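Local coordinates for protein probable porin (Pseudomonas aeruginosa, PDB 4FT6) that probably acts as a substrate-selective porin of the outer membrane, letting small solutes diffuse across that membrane through a beta-barrel of the OprD family, at residues Gln134-Gly139 against Ala283-Pro288; Gln207-Gln212 against Ala243-Leu248. All coordinates share one frame; numbering follows the deposited sequence.

How the interactions relate
From the N terminus, the chain first reaches 134-139, on the short strand 135-137, which pairs with strand 149-160, and much later returns to it with 283-288, in the long loop between strands 264-274 and 304-313. Interaction 1 thus closes a loop of more than 140 residues. Interaction 2 is nested inside that loop: 207-212, the turn entering strand 210-223, is met by 243-248, in the connection from strand 226-239 to 249-261. The two lie about 18 Å apart, centre to centre, and do not touch. Interaction 1 joins a short strand to a long loop near the middle of the molecule, while interaction 2 ties two neighbouring connections together at one end of the barrel wall.

Interaction 1: Gln134-Gly139 against Ala283-Pro288; sequences QTFQGG and AGTSTP
Gln134 and Thr285 make the nearest backbone approach, their CA atoms 7.7 Å apart, a separation that side chains have to span; 283-288 is loop. Gln134 does most of this. Its CG is anti to the backbone N (chi1 -168°) and the chain beyond stays extended, which carries a flat primary amide to the backbone of 283-285. There the NE2 of Gln134 lies 3.1 Å from the O of Ala283. The O of Gly284 is 3.2 Å from the same Gln134 NE2, but the angle is too poor for a hydrogen bond. The other end of the amide faces Thr285, with OE1 of Gln134 3.5 Å from CA and 3.6 Å from OG1 of that residue. Glycine suits position 284 because its phi is positive (85°) and it presents no side chain on the flank that faces the amide. The ring of Phe136 also approaches Thr285 obliquely, CZ of Phe136 being 4.4 Å from OG1 of Thr285; the same ring packs on Met156, Leu159 and Pro119. The polar ends have firmer partners outside the pair: Gln134 NE2 bonds to Gln161 OE1, its OE1 accepts from Asn127 N, and Thr285 OG1 donates to Leu125 O. Gln161 also gives its NE2 to Ala283 O, linking both sides. Glutamine is apt here because one neutral group can donate and accept at once. The chemistry implies a buried contact joined largely through shared polar neighbours, consistent with a long loop that narrows the lumen, as in OprD-family porins.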
ATOM      1  N   GLN A 134       1.284   4.114  -7.312  1.00 53.29           N
ATOM      2  CA  GLN A 134       0.929   5.479  -6.928  1.00 52.56           C
ATOM      3  C   GLN A 134       2.229   6.230  -6.600  1.00 53.64           C
ATOM      4  O   GLN A 134       3.173   5.651  -6.056  1.00 53.01           O
ATOM      5  CB  GLN A 134       0.055   5.417  -5.669  1.00 51.79           C
ATOM      6  CG  GLN A 134      -0.648   6.714  -5.268  1.00 58.90           C
ATOM      7  CD  GLN A 134      -1.425   6.573  -3.950  1.00 60.49           C
ATOM      8  OE1 GLN A 134      -0.897   6.054  -2.949  1.00 61.29           O
ATOM      9  NE2 GLN A 134      -2.686   7.025  -3.949  1.00 45.77           N
ATOM     10  N   THR A 135       2.303   7.513  -6.930  1.00 50.21           N
ATOM     11  CA  THR A 135       3.474   8.295  -6.539  1.00 48.15           C
ATOM     12  C   THR A 135       3.044   9.598  -5.914  1.00 51.28           C
ATOM     13  O   THR A 135       1.918  10.054  -6.131  1.00 52.18           O
ATOM     14  CB  THR A 135       4.392   8.613  -7.726  1.00 47.57           C
ATOM     15  OG1 THR A 135       3.591   9.057  -8.824  1.00 54.62           O
ATOM     16  CG2 THR A 135       5.209   7.399  -8.139  1.00 42.41           C
ATOM     17  N   PHE A 136       3.942  10.211  -5.149  1.00 47.63           N
ATOM     18  CA  PHE A 136       3.628  11.519  -4.611  1.00 46.29           C
ATOM     19  C   PHE A 136       4.628  12.586  -5.065  1.00 51.40           C
ATOM     20  O   PHE A 136       5.742  12.275  -5.494  1.00 53.52           O
ATOM     21  CB  PHE A 136       3.555  11.434  -3.104  1.00 54.37           C
ATOM     22  CG  PHE A 136       2.301  10.806  -2.611  1.00 61.25           C
ATOM     23  CD1 PHE A 136       2.117   9.426  -2.666  1.00 54.00           C
ATOM     24  CD2 PHE A 136       1.269  11.606  -2.121  1.00 60.29           C
ATOM     25  CE1 PHE A 136       0.918   8.857  -2.217  1.00 47.90           C
ATOM     26  CE2 PHE A 136       0.074  11.046  -1.671  1.00 51.01           C
ATOM     27  CZ  PHE A 136      -0.100   9.677  -1.714  1.00 48.86           C
ATOM     28  N   GLN A 137       4.229  13.847  -4.976  1.00 44.33           N
ATOM     29  CA  GLN A 137       5.130  14.909  -5.348  1.00 48.61           C
ATOM     30  C   GLN A 137       5.342  15.813  -4.169  1.00 53.13           C
ATOM     31  O   GLN A 137       4.390  16.435  -3.666  1.00 55.89           O
ATOM     32  CB  GLN A 137       4.586  15.729  -6.520  1.00 48.39           C
ATOM     33  CG  GLN A 137       4.586  14.974  -7.824  1.00 50.21           C
ATOM     34  CD  GLN A 137       3.501  13.928  -7.861  1.00 61.46           C
ATOM     35  OE1 GLN A 137       2.334  14.243  -7.619  1.00 65.09           O
ATOM     36  NE2 GLN A 137       3.875  12.669  -8.124  1.00 59.10           N
ATOM     37  N   GLY A 138       6.602  15.910  -3.755  1.00 49.88           N
ATOM     38  CA  GLY A 138       6.983  16.804  -2.680  1.00 49.90           C
ATOM     39  C   GLY A 138       8.404  16.507  -2.254  1.00 56.39           C
ATOM     40  O   GLY A 138       9.292  16.361  -3.109  1.00 55.90           O
ATOM     41  N   GLY A 139       8.623  16.410  -0.943  1.00 48.78           N
ATOM     42  CA  GLY A 139       9.962  16.282  -0.412  1.00 52.48           C
ATOM     43  C   GLY A 139       9.954  15.482   0.872  1.00 61.25           C
ATOM     44  O   GLY A 139       9.069  15.661   1.727  1.00 57.31           O
ATOM     45  N   ALA A 283      -6.530   9.773  -0.522  1.00 57.24           N
ATOM     46  CA  ALA A 283      -7.203   9.103  -1.642  1.00 62.12           C
ATOM     47  C   ALA A 283      -6.275   8.133  -2.377  1.00 64.02           C
ATOM     48  O   ALA A 283      -5.194   8.524  -2.822  1.00 57.63           O
ATOM     49  CB  ALA A 283      -7.761  10.136  -2.624  1.00 56.92           C
ATOM     50  N   GLY A 284      -6.694   6.873  -2.496  1.00 58.89           N
ATOM     51  CA  GLY A 284      -5.987   5.907  -3.326  1.00 46.96           C
ATOM     52  C   GLY A 284      -4.843   5.229  -2.603  1.00 51.03           C
ATOM     53  O   GLY A 284      -4.190   4.321  -3.126  1.00 57.61           O
ATOM     54  N   THR A 285      -4.597   5.666  -1.380  1.00 58.51           N
ATOM     55  CA  THR A 285      -3.438   5.208  -0.635  1.00 59.81           C
ATOM     56  C   THR A 285      -3.761   3.893   0.072  1.00 63.46           C
ATOM     57  O   THR A 285      -4.937   3.525   0.211  1.00 62.29           O
ATOM     58  CB  THR A 285      -3.032   6.285   0.388  1.00 62.18           C
ATOM     59  OG1 THR A 285      -1.620   6.261   0.607  1.00 79.38           O
ATOM     60  CG2 THR A 285      -3.782   6.111   1.696  1.00 48.46           C
ATOM     61  N   SER A 286      -2.732   3.180   0.517  1.00 65.44           N
ATOM     62  CA  SER A 286      -2.939   1.967   1.306  1.00 67.79           C
ATOM     63  C   SER A 286      -2.832   2.327   2.791  1.00 63.17           C
ATOM     64  O   SER A 286      -2.555   3.477   3.123  1.00 56.36           O
ATOM     65  CB  SER A 286      -1.891   0.916   0.942  1.00 72.81           C
ATOM     66  OG  SER A 286      -2.499  -0.257   0.439  1.00 78.00           O
ATOM     67  N   THR A 287      -3.059   1.357   3.678  1.00 62.93           N
ATOM     68  CA  THR A 287      -2.910   1.571   5.119  1.00 56.32           C
ATOM     69  C   THR A 287      -2.211   0.394   5.763  1.00 60.51           C
ATOM     70  O   THR A 287      -2.187  -0.692   5.200  1.00 66.17           O
ATOM     71  CB  THR A 287      -4.256   1.793   5.831  1.00 61.16           C
ATOM     72  OG1 THR A 287      -5.047   0.596   5.757  1.00 62.09           O
ATOM     73  CG2 THR A 287      -5.007   2.979   5.216  1.00 57.63           C
ATOM     74  N   PRO A 288      -1.634   0.604   6.952  1.00 60.40           N
ATOM     75  CA  PRO A 288      -1.028  -0.564   7.607  1.00 51.58           C
ATOM     76  C   PRO A 288      -2.028  -1.337   8.465  1.00 53.70           C
ATOM     77  O   PRO A 288      -1.582  -2.195   9.238  1.00 53.46           O
ATOM     78  CB  PRO A 288       0.024   0.055   8.519  1.00 37.90           C
ATOM     79  CG  PRO A 288      -0.591   1.434   8.885  1.00 56.91           C
ATOM     80  CD  PRO A 288      -1.265   1.885   7.597  1.00 53.37           C
TER

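Interaction 2: Gln207-Gln212 against Ala243-Leu248; sequences QDIYRQ and AKLGEL
Asp208 and Lys244 are joined through the backbone, the N of Lys244 donating to the O of Asp208 at 2.8 Å in a nearly straight bond (165° at the hydrogen). The lysine side chain then folds back over the same carbonyl. Lys244 CB lies 3.7 Å from Asp208 O, and Lys244 CG passes Asp208 O at 3.8 Å. At CD the chain meets CB of Asp208, 4.0 Å away. A bend at chi3 (90°) then turns the end of the chain, and NZ is hydrogen-bonded to Phe179 O. Lysine suits an exposed place where its methylenes pack along the Asp208 carbonyl while its ammonium reaches beyond. Asp208 adopts a positive phi, which aspartate tolerates better than most residues, and its OD1 binds Ala242 N. Deeper in, CG2 of Ile209 rests 3.9 Å from CD1 of Leu245, and both residues also touch Val172. Leu248 brings CD1 to within 3.7 Å of Ile209 O and packs beside CB of Tyr210. Residues 243-246 form a type I beta turn, closed by Gly246 N to Ala243 O, and glycine suits the backbone angles at 246. The short connection between strands 197-206 and 210-223 thus packs against the longer one between strands 226-239 and 249-261: two successive hairpin loops meet at one end of the wall, as in the up-and-down antiparallel barrels of porins.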
ATOM      1  N   GLN A 207      -3.719  19.906   5.240  1.00 66.46           N
ATOM      2  CA  GLN A 207      -4.113  21.295   5.495  1.00 62.91           C
ATOM      3  C   GLN A 207      -5.591  21.580   5.289  1.00 63.71           C
ATOM      4  O   GLN A 207      -6.145  21.284   4.227  1.00 65.30           O
ATOM      5  CB  GLN A 207      -3.301  22.248   4.620  1.00 60.83           C
ATOM      6  CG  GLN A 207      -3.712  23.712   4.736  1.00 66.07           C
ATOM      7  CD  GLN A 207      -2.732  24.640   4.053  1.00 72.44           C
ATOM      8  OE1 GLN A 207      -2.727  24.767   2.827  1.00 79.96           O
ATOM      9  NE2 GLN A 207      -1.880  25.280   4.843  1.00 75.89           N
ATOM     10  N   ASP A 208      -6.212  22.132   6.332  1.00 59.94           N
ATOM     11  CA  ASP A 208      -7.615  22.542   6.331  1.00 54.15           C
ATOM     12  C   ASP A 208      -8.630  21.389   6.203  1.00 56.50           C
ATOM     13  O   ASP A 208      -9.838  21.604   6.083  1.00 62.80           O
ATOM     14  CB  ASP A 208      -7.837  23.639   5.288  1.00 56.28           C
ATOM     15  CG  ASP A 208      -7.414  25.017   5.791  1.00 66.87           C
ATOM     16  OD1 ASP A 208      -7.720  25.360   6.961  1.00 67.29           O
ATOM     17  OD2 ASP A 208      -6.768  25.756   5.019  1.00 74.73           O
ATOM     18  N   ILE A 209      -8.144  20.161   6.275  1.00 51.12           N
ATOM     19  CA  ILE A 209      -9.044  19.032   6.211  1.00 61.07           C
ATOM     20  C   ILE A 209      -8.945  18.162   7.469  1.00 58.63           C
ATOM     21  O   ILE A 209      -9.930  18.010   8.208  1.00 51.42           O
ATOM     22  CB  ILE A 209      -8.812  18.203   4.929  1.00 59.88           C
ATOM     23  CG1 ILE A 209      -9.106  19.078   3.710  1.00 61.09           C
ATOM     24  CG2 ILE A 209      -9.691  16.951   4.936  1.00 51.40           C
ATOM     25  CD1 ILE A 209      -8.788  18.431   2.357  1.00 53.46           C
ATOM     26  N   TYR A 210      -7.764  17.589   7.707  1.00 56.17           N
ATOM     27  CA  TYR A 210      -7.546  16.805   8.920  1.00 58.08           C
ATOM     28  C   TYR A 210      -6.144  16.867   9.529  1.00 68.37           C
ATOM     29  O   TYR A 210      -5.180  17.353   8.904  1.00 69.12           O
ATOM     30  CB  TYR A 210      -8.002  15.347   8.748  1.00 55.01           C
ATOM     31  CG  TYR A 210      -7.084  14.405   7.971  1.00 51.11           C
ATOM     32  CD1 TYR A 210      -5.847  14.015   8.471  1.00 49.06           C
ATOM     33  CD2 TYR A 210      -7.494  13.842   6.765  1.00 50.17           C
ATOM     34  CE1 TYR A 210      -5.020  13.125   7.763  1.00 55.15           C
ATOM     35  CE2 TYR A 210      -6.675  12.941   6.059  1.00 47.49           C
ATOM     36  CZ  TYR A 210      -5.447  12.591   6.563  1.00 50.78           C
ATOM     37  OH  TYR A 210      -4.658  11.713   5.855  1.00 48.34           O
ATOM     38  N   ARG A 211      -6.081  16.373  10.770  1.00 65.62           N
ATOM     39  CA  ARG A 211      -4.859  16.147  11.529  1.00 60.54           C
ATOM     40  C   ARG A 211      -4.943  14.700  12.002  1.00 61.17           C
ATOM     41  O   ARG A 211      -5.990  14.261  12.497  1.00 58.52           O
ATOM     42  CB  ARG A 211      -4.792  17.095  12.738  1.00 63.68           C
ATOM     43  CG  ARG A 211      -3.538  16.943  13.610  1.00 70.63           C
ATOM     44  CD  ARG A 211      -3.655  17.754  14.893  1.00 74.76           C
ATOM     45  N   GLN A 212      -3.865  13.943  11.840  1.00 59.55           N
ATOM     46  CA  GLN A 212      -3.905  12.535  12.205  1.00 53.68           C
ATOM     47  C   GLN A 212      -2.681  12.141  13.007  1.00 59.21           C
ATOM     48  O   GLN A 212      -1.549  12.371  12.572  1.00 66.14           O
ATOM     49  CB  GLN A 212      -4.018  11.660  10.944  1.00 57.05           C
ATOM     50  CG  GLN A 212      -3.954  10.138  11.165  1.00 49.89           C
ATOM     51  CD  GLN A 212      -4.184   9.362   9.863  1.00 60.92           C
ATOM     52  OE1 GLN A 212      -3.233   9.028   9.140  1.00 65.76           O
ATOM     53  NE2 GLN A 212      -5.455   9.088   9.553  1.00 54.21           N
ATOM     54  N   ALA A 243     -11.424  23.071   8.178  1.00 56.31           N
ATOM     55  CA  ALA A 243     -12.219  21.862   8.326  1.00 63.71           C
ATOM     56  C   ALA A 243     -13.200  21.711   7.164  1.00 59.62           C
ATOM     57  O   ALA A 243     -14.425  21.670   7.355  1.00 56.22           O
ATOM     58  CB  ALA A 243     -12.956  21.866   9.672  1.00 51.49           C
ATOM     59  N   LYS A 244     -12.652  21.582   5.961  1.00 59.59           N
ATOM     60  CA  LYS A 244     -13.467  21.586   4.753  1.00 57.41           C
ATOM     61  C   LYS A 244     -14.425  20.400   4.629  1.00 60.91           C
ATOM     62  O   LYS A 244     -15.549  20.548   4.153  1.00 70.05           O
ATOM     63  CB  LYS A 244     -12.571  21.699   3.531  1.00 61.17           C
ATOM     64  CG  LYS A 244     -12.021  23.093   3.359  1.00 62.32           C
ATOM     65  CD  LYS A 244     -10.739  23.062   2.558  1.00 62.56           C
ATOM     66  CE  LYS A 244     -10.997  23.188   1.088  1.00 57.91           C
ATOM     67  NZ  LYS A 244      -9.700  23.086   0.369  1.00 69.52           N
ATOM     68  N   LEU A 245     -13.998  19.228   5.077  1.00 51.82           N
ATOM     69  CA  LEU A 245     -14.906  18.098   5.105  1.00 51.36           C
ATOM     70  C   LEU A 245     -15.866  18.176   6.289  1.00 57.22           C
ATOM     71  O   LEU A 245     -16.663  17.266   6.487  1.00 66.57           O
ATOM     72  CB  LEU A 245     -14.134  16.780   5.132  1.00 49.17           C
ATOM     73  CG  LEU A 245     -13.626  16.363   3.754  1.00 51.82           C
ATOM     74  CD1 LEU A 245     -12.931  15.045   3.860  1.00 49.56           C
ATOM     75  CD2 LEU A 245     -14.788  16.259   2.774  1.00 48.06           C
ATOM     76  N   GLY A 246     -15.811  19.268   7.054  1.00 52.32           N
ATOM     77  CA  GLY A 246     -16.589  19.387   8.281  1.00 55.25           C
ATOM     78  C   GLY A 246     -15.862  18.783   9.481  1.00 56.20           C
ATOM     79  O   GLY A 246     -14.667  18.488   9.412  1.00 58.08           O
ATOM     80  N   GLU A 247     -16.569  18.601  10.589  1.00 65.23           N
ATOM     81  CA  GLU A 247     -15.988  17.925  11.754  1.00 68.31           C
ATOM     82  C   GLU A 247     -15.785  16.449  11.465  1.00 62.33           C
ATOM     83  O   GLU A 247     -16.697  15.778  10.996  1.00 71.63           O
ATOM     84  CB  GLU A 247     -16.889  18.089  12.979  1.00 73.55           C
ATOM     85  CG  GLU A 247     -16.942  19.514  13.516  1.00 86.40           C
ATOM     86  CD  GLU A 247     -18.000  19.712  14.595  1.00104.95           C
ATOM     87  OE1 GLU A 247     -18.914  18.863  14.708  1.00110.26           O
ATOM     88  OE2 GLU A 247     -17.917  20.727  15.326  1.00112.00           O
ATOM     89  N   LEU A 248     -14.586  15.948  11.745  1.00 60.95           N
ATOM     90  CA  LEU A 248     -14.245  14.552  11.486  1.00 58.03           C
ATOM     91  C   LEU A 248     -13.789  13.921  12.791  1.00 68.52           C
ATOM     92  O   LEU A 248     -13.208  14.590  13.657  1.00 67.70           O
ATOM     93  CB  LEU A 248     -13.133  14.452  10.446  1.00 56.69           C
ATOM     94  CG  LEU A 248     -13.484  15.040   9.069  1.00 57.19           C
ATOM     95  CD1 LEU A 248     -12.248  15.130   8.177  1.00 51.35           C
ATOM     96  CD2 LEU A 248     -14.563  14.179   8.412  1.00 53.52           C
TER